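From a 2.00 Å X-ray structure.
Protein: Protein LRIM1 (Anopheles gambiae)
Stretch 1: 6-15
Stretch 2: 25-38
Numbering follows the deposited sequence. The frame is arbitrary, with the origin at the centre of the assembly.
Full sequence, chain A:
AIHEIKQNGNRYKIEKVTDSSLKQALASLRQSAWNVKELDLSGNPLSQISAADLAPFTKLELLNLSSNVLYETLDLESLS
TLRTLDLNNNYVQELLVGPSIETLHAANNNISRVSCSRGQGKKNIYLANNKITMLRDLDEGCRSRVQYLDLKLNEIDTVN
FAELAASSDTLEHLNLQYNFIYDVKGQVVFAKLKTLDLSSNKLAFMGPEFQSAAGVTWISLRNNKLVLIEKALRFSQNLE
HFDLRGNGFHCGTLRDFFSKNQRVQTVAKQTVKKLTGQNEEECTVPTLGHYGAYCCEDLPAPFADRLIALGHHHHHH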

# COMPACT_ATOMS: atom_id res chain seq x y z
N LYS A 6 6.48 -21.39 26.02
CA LYS A 6 7.91 -21.09 26.05
C LYS A 6 8.12 -19.63 26.41
O LYS A 6 7.23 -18.80 26.20
CB LYS A 6 8.54 -21.40 24.69
CG LYS A 6 7.96 -22.63 24.01
CD LYS A 6 8.89 -23.20 22.95
CE LYS A 6 10.04 -23.97 23.58
NZ LYS A 6 10.85 -24.68 22.56
N GLN A 7 9.28 -19.29 26.95
CA GLN A 7 9.51 -17.93 27.43
C GLN A 7 10.97 -17.48 27.39
O GLN A 7 11.89 -18.27 27.57
CB GLN A 7 8.99 -17.79 28.86
CG GLN A 7 9.24 -16.42 29.46
CD GLN A 7 9.25 -16.45 30.96
OE1 GLN A 7 8.82 -17.43 31.57
NE2 GLN A 7 9.73 -15.38 31.57
N ASN A 8 11.14 -16.17 27.17
CA ASN A 8 12.45 -15.53 27.13
C ASN A 8 12.33 -14.09 27.62
O ASN A 8 11.89 -13.21 26.89
CB ASN A 8 13.00 -15.55 25.71
CG ASN A 8 14.26 -14.71 25.56
OD1 ASN A 8 15.24 -14.91 26.29
ND2 ASN A 8 14.25 -13.78 24.62
N GLY A 9 12.72 -13.85 28.87
CA GLY A 9 12.57 -12.54 29.47
C GLY A 9 11.11 -12.16 29.52
O GLY A 9 10.30 -12.85 30.14
N ASN A 10 10.75 -11.06 28.86
CA ASN A 10 9.37 -10.58 28.86
C ASN A 10 8.63 -10.92 27.57
O ASN A 10 7.63 -10.26 27.23
CB ASN A 10 9.33 -9.07 29.12
CG ASN A 10 10.03 -8.27 28.03
OD1 ASN A 10 10.39 -8.79 26.98
ND2 ASN A 10 10.22 -6.98 28.29
N ARG A 11 9.09 -11.94 26.86
CA ARG A 11 8.42 -12.35 25.64
C ARG A 11 8.04 -13.82 25.73
O ARG A 11 8.87 -14.67 26.01
CB ARG A 11 9.28 -12.06 24.41
CG ARG A 11 10.38 -13.05 24.13
CD ARG A 11 11.15 -12.68 22.87
NE ARG A 11 11.70 -11.33 22.94
CZ ARG A 11 12.44 -10.77 21.99
NH1 ARG A 11 12.72 -11.45 20.88
NH2 ARG A 11 12.89 -9.53 22.14
N TYR A 12 6.76 -14.08 25.52
CA TYR A 12 6.19 -15.42 25.66
C TYR A 12 5.67 -15.94 24.33
O TYR A 12 5.24 -15.17 23.47
CB TYR A 12 5.03 -15.39 26.64
CG TYR A 12 5.41 -15.01 28.06
CD1 TYR A 12 5.41 -15.96 29.07
CD2 TYR A 12 5.72 -13.70 28.39
CE1 TYR A 12 5.73 -15.63 30.36
CE2 TYR A 12 6.05 -13.35 29.68
CZ TYR A 12 6.05 -14.32 30.67
OH TYR A 12 6.37 -13.99 31.96
N LYS A 13 5.68 -17.26 24.18
CA LYS A 13 5.21 -17.91 22.97
C LYS A 13 4.39 -19.12 23.37
O LYS A 13 4.75 -19.84 24.30
CB LYS A 13 6.40 -18.31 22.09
CG LYS A 13 6.05 -19.11 20.84
CD LYS A 13 7.18 -19.00 19.81
CE LYS A 13 7.30 -20.24 18.94
NZ LYS A 13 6.06 -20.57 18.19
N ILE A 14 3.27 -19.34 22.69
CA ILE A 14 2.39 -20.45 23.02
C ILE A 14 2.16 -21.31 21.78
O ILE A 14 1.85 -20.80 20.71
CB ILE A 14 1.05 -19.95 23.58
CG1 ILE A 14 1.29 -18.87 24.64
CG2 ILE A 14 0.26 -21.11 24.16
CD1 ILE A 14 0.06 -18.43 25.39
N GLU A 15 2.34 -22.62 21.94
CA GLU A 15 2.18 -23.55 20.83
C GLU A 15 1.23 -24.68 21.21
O GLU A 15 0.99 -24.94 22.39
CB GLU A 15 3.53 -24.14 20.43
CG GLU A 15 4.60 -23.11 20.14
CD GLU A 15 5.90 -23.74 19.68
OE1 GLU A 15 6.97 -23.18 19.97
OE2 GLU A 15 5.84 -24.80 19.02
N ALA A 25 -4.78 -21.61 28.60
CA ALA A 25 -3.41 -21.15 28.38
C ALA A 25 -3.23 -19.70 28.83
O ALA A 25 -2.22 -19.36 29.45
CB ALA A 25 -3.05 -21.29 26.91
N LEU A 26 -4.21 -18.86 28.53
CA LEU A 26 -4.11 -17.44 28.84
C LEU A 26 -4.27 -17.21 30.34
O LEU A 26 -3.71 -16.26 30.88
CB LEU A 26 -5.16 -16.64 28.07
CG LEU A 26 -4.99 -16.62 26.54
CD1 LEU A 26 -6.06 -15.74 25.88
CD2 LEU A 26 -3.60 -16.14 26.13
N ALA A 27 -5.02 -18.08 31.01
CA ALA A 27 -5.16 -18.02 32.46
C ALA A 27 -3.80 -18.24 33.11
O ALA A 27 -3.39 -17.48 33.99
CB ALA A 27 -6.15 -19.06 32.94
N SER A 28 -3.10 -19.29 32.68
CA SER A 28 -1.75 -19.55 33.14
C SER A 28 -0.86 -18.34 32.90
O SER A 28 -0.10 -17.93 33.77
CB SER A 28 -1.16 -20.76 32.39
OG SER A 28 -2.05 -21.86 32.42
N LEU A 29 -0.97 -17.77 31.70
CA LEU A 29 -0.15 -16.62 31.34
C LEU A 29 -0.47 -15.45 32.25
O LEU A 29 0.42 -14.70 32.65
CB LEU A 29 -0.39 -16.23 29.87
CG LEU A 29 0.74 -15.45 29.19
CD1 LEU A 29 1.93 -16.35 28.94
CD2 LEU A 29 0.25 -14.83 27.89
N ARG A 30 -1.75 -15.29 32.60
CA ARG A 30 -2.18 -14.16 33.42
C ARG A 30 -1.48 -14.17 34.78
O ARG A 30 -1.41 -13.13 35.45
CB ARG A 30 -3.70 -14.19 33.60
CG ARG A 30 -4.22 -13.08 34.50
CD ARG A 30 -5.73 -12.96 34.40
NE ARG A 30 -6.24 -11.83 35.17
CZ ARG A 30 -7.49 -11.38 35.12
NH1 ARG A 30 -8.38 -11.97 34.33
NH2 ARG A 30 -7.86 -10.35 35.86
N GLN A 31 -0.98 -15.33 35.19
CA GLN A 31 -0.24 -15.48 36.45
C GLN A 31 0.98 -14.57 36.50
O GLN A 31 1.42 -14.17 37.58
CB GLN A 31 0.22 -16.93 36.61
CG GLN A 31 -0.90 -17.94 36.54
CD GLN A 31 -1.81 -17.85 37.74
OE1 GLN A 31 -2.83 -17.17 37.71
NE2 GLN A 31 -1.44 -18.54 38.81
N SER A 32 1.53 -14.27 35.33
CA SER A 32 2.69 -13.39 35.19
C SER A 32 2.39 -12.28 34.19
O SER A 32 3.25 -11.90 33.39
CB SER A 32 3.91 -14.20 34.74
OG SER A 32 3.64 -14.88 33.52
N ALA A 33 1.17 -11.75 34.25
CA ALA A 33 0.67 -10.79 33.27
C ALA A 33 1.52 -9.52 33.19
O ALA A 33 1.63 -8.91 32.12
CB ALA A 33 -0.77 -10.43 33.60
N TRP A 34 2.09 -9.11 34.32
CA TRP A 34 2.84 -7.86 34.38
C TRP A 34 4.11 -7.96 33.55
O TRP A 34 4.64 -6.95 33.09
CB TRP A 34 3.20 -7.52 35.83
CG TRP A 34 4.03 -8.57 36.48
CD1 TRP A 34 5.39 -8.63 36.51
CD2 TRP A 34 3.56 -9.73 37.17
NE1 TRP A 34 5.80 -9.75 37.19
CE2 TRP A 34 4.69 -10.44 37.61
CE3 TRP A 34 2.29 -10.23 37.47
CZ2 TRP A 34 4.59 -11.63 38.33
CZ3 TRP A 34 2.19 -11.41 38.19
CH2 TRP A 34 3.34 -12.10 38.61
N ASN A 35 4.61 -9.17 33.38
CA ASN A 35 5.83 -9.39 32.62
C ASN A 35 5.61 -9.70 31.14
O ASN A 35 6.57 -9.99 30.42
CB ASN A 35 6.62 -10.53 33.24
CG ASN A 35 8.01 -10.64 32.67
OD1 ASN A 35 8.67 -9.63 32.42
ND2 ASN A 35 8.47 -11.86 32.45
N VAL A 36 4.36 -9.66 30.69
CA VAL A 36 4.06 -10.00 29.30
C VAL A 36 4.11 -8.77 28.40
O VAL A 36 3.15 -8.00 28.30
CB VAL A 36 2.67 -10.67 29.17
CG1 VAL A 36 2.40 -11.05 27.71
CG2 VAL A 36 2.59 -11.89 30.07
N LYS A 37 5.26 -8.58 27.76
CA LYS A 37 5.44 -7.48 26.82
C LYS A 37 5.18 -7.93 25.39
O LYS A 37 4.69 -7.18 24.57
CB LYS A 37 6.86 -6.90 26.93
CG LYS A 37 7.23 -6.00 25.76
CD LYS A 37 8.61 -5.37 25.92
CE LYS A 37 8.62 -4.30 26.99
NZ LYS A 37 9.80 -3.40 26.85
N GLU A 38 5.53 -9.17 25.07
CA GLU A 38 5.26 -9.69 23.74
C GLU A 38 4.65 -11.07 23.87
O GLU A 38 5.11 -11.88 24.67
CB GLU A 38 6.55 -9.74 22.91
CG GLU A 38 7.31 -8.41 22.88
CD GLU A 38 8.42 -8.37 21.82
OE1 GLU A 38 8.47 -9.28 20.97
OE2 GLU A 38 9.22 -7.41 21.85
O HOH W 1 11.14 -7.61 24.40
O HOH W 2 12.04 -5.57 26.21

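The contact joins a β-hairpin to a helix and the chain that follows it, and three residues cover the most surface: Tyr12 and Asn10 on the hairpin, Glu38 on the returning chain. The hairpin turns tightly. Asn8 to Arg11 form a type II' turn, closed by Arg11 N to Asn8 O at 3.1 Å and Asn8 N to Arg11 O at 3.0 Å, with Gly9 at a positive phi that by itself favours glycine. Strand 11-15 then runs nearly antiparallel to the helix that carries Ala25 to Leu29, their axes 10.8 Å apart at closest, a spacing that leaves room for a layer of side chains between them. Beyond the helix the chain passes through a short 3-10 segment, 33-35, and reaches Glu38, which pairs with Arg11 in a parallel β bridge.

Backbone bonds fix that bridge. The carbonyl of Asn10 accepts from two successive amides, with Asn10 O 3.0 Å from Lys37 N and 3.2 Å from Glu38 N. Two residues on from Asn10, Tyr12 N donates to Glu38 O at 2.9 Å in a nearly straight hydrogen bond (176°). The amide and carbonyl of Glu38 thus straddle Arg11, as a parallel register requires, and Arg11 CA lies 3.5 Å from Glu38 O in a CA-H...O contact.

Tyr12 is the buried centre of the packing. Its CA-to-CB bond points toward the second stretch, and its ring meets aliphatic groups from both the helix and the loop: Tyr12 CD1 lies 3.5 Å from Leu29 CD1, and Tyr12 CE2 lies 3.8 Å from Val36 CG2, whose methyl makes an off-centre CH-pi contact. The hydroxyl still needs a polar partner at this depth, and Asn35 ND2 supplies one, donating to Tyr12 OH at 3.0 Å. The same amide nitrogen, Asn35 ND2, donates to Gly9 O at 3.1 Å, so one asparagine ties the tyrosine tip to the turn. Gln7 NE2 also donates to Gly9 O, at 3.0 Å. Two residues on from Tyr12, Ile14 continues the apolar layer, with Ile14 CG2 4.3 Å from Ala25 CB and Ile14 CD1 4.4 Å from Leu29 CD2. Lys13, between them, points away and forms a salt bridge from Lys13 NZ to Glu15 OE1 at 3.3 Å; the alternation of the strand separates packing from charge.

Asn10 works differently, at a more open margin. Its CA-to-CB bond points sideways, with Asn10 CB 3.2 Å from Asn35 O and Asn10 ND2 3.3 Å from Lys37 CD, while water extends its polar reach. One water donates to Asn10 OD1 at 2.9 Å and to Glu38 OE2 at 3.2 Å; another accepts from Asn10 ND2 at 3.1 Å and Lys37 NZ at 3.2 Å.

Glu38 and Arg11 share a face of the sheet, Arg11 CB 3.9 Å from Glu38 CB. Their charges attract without a salt bridge: Arg11 NH2 is 4.2 Å from Glu38 OE2, and the carboxylate lies over the guanidinium face, where no N-H points at it. The design rule is economical: backbone sets register, an aromatic anchors the buried apolar layer, and its hydroxyl accepts from an asparagine amide.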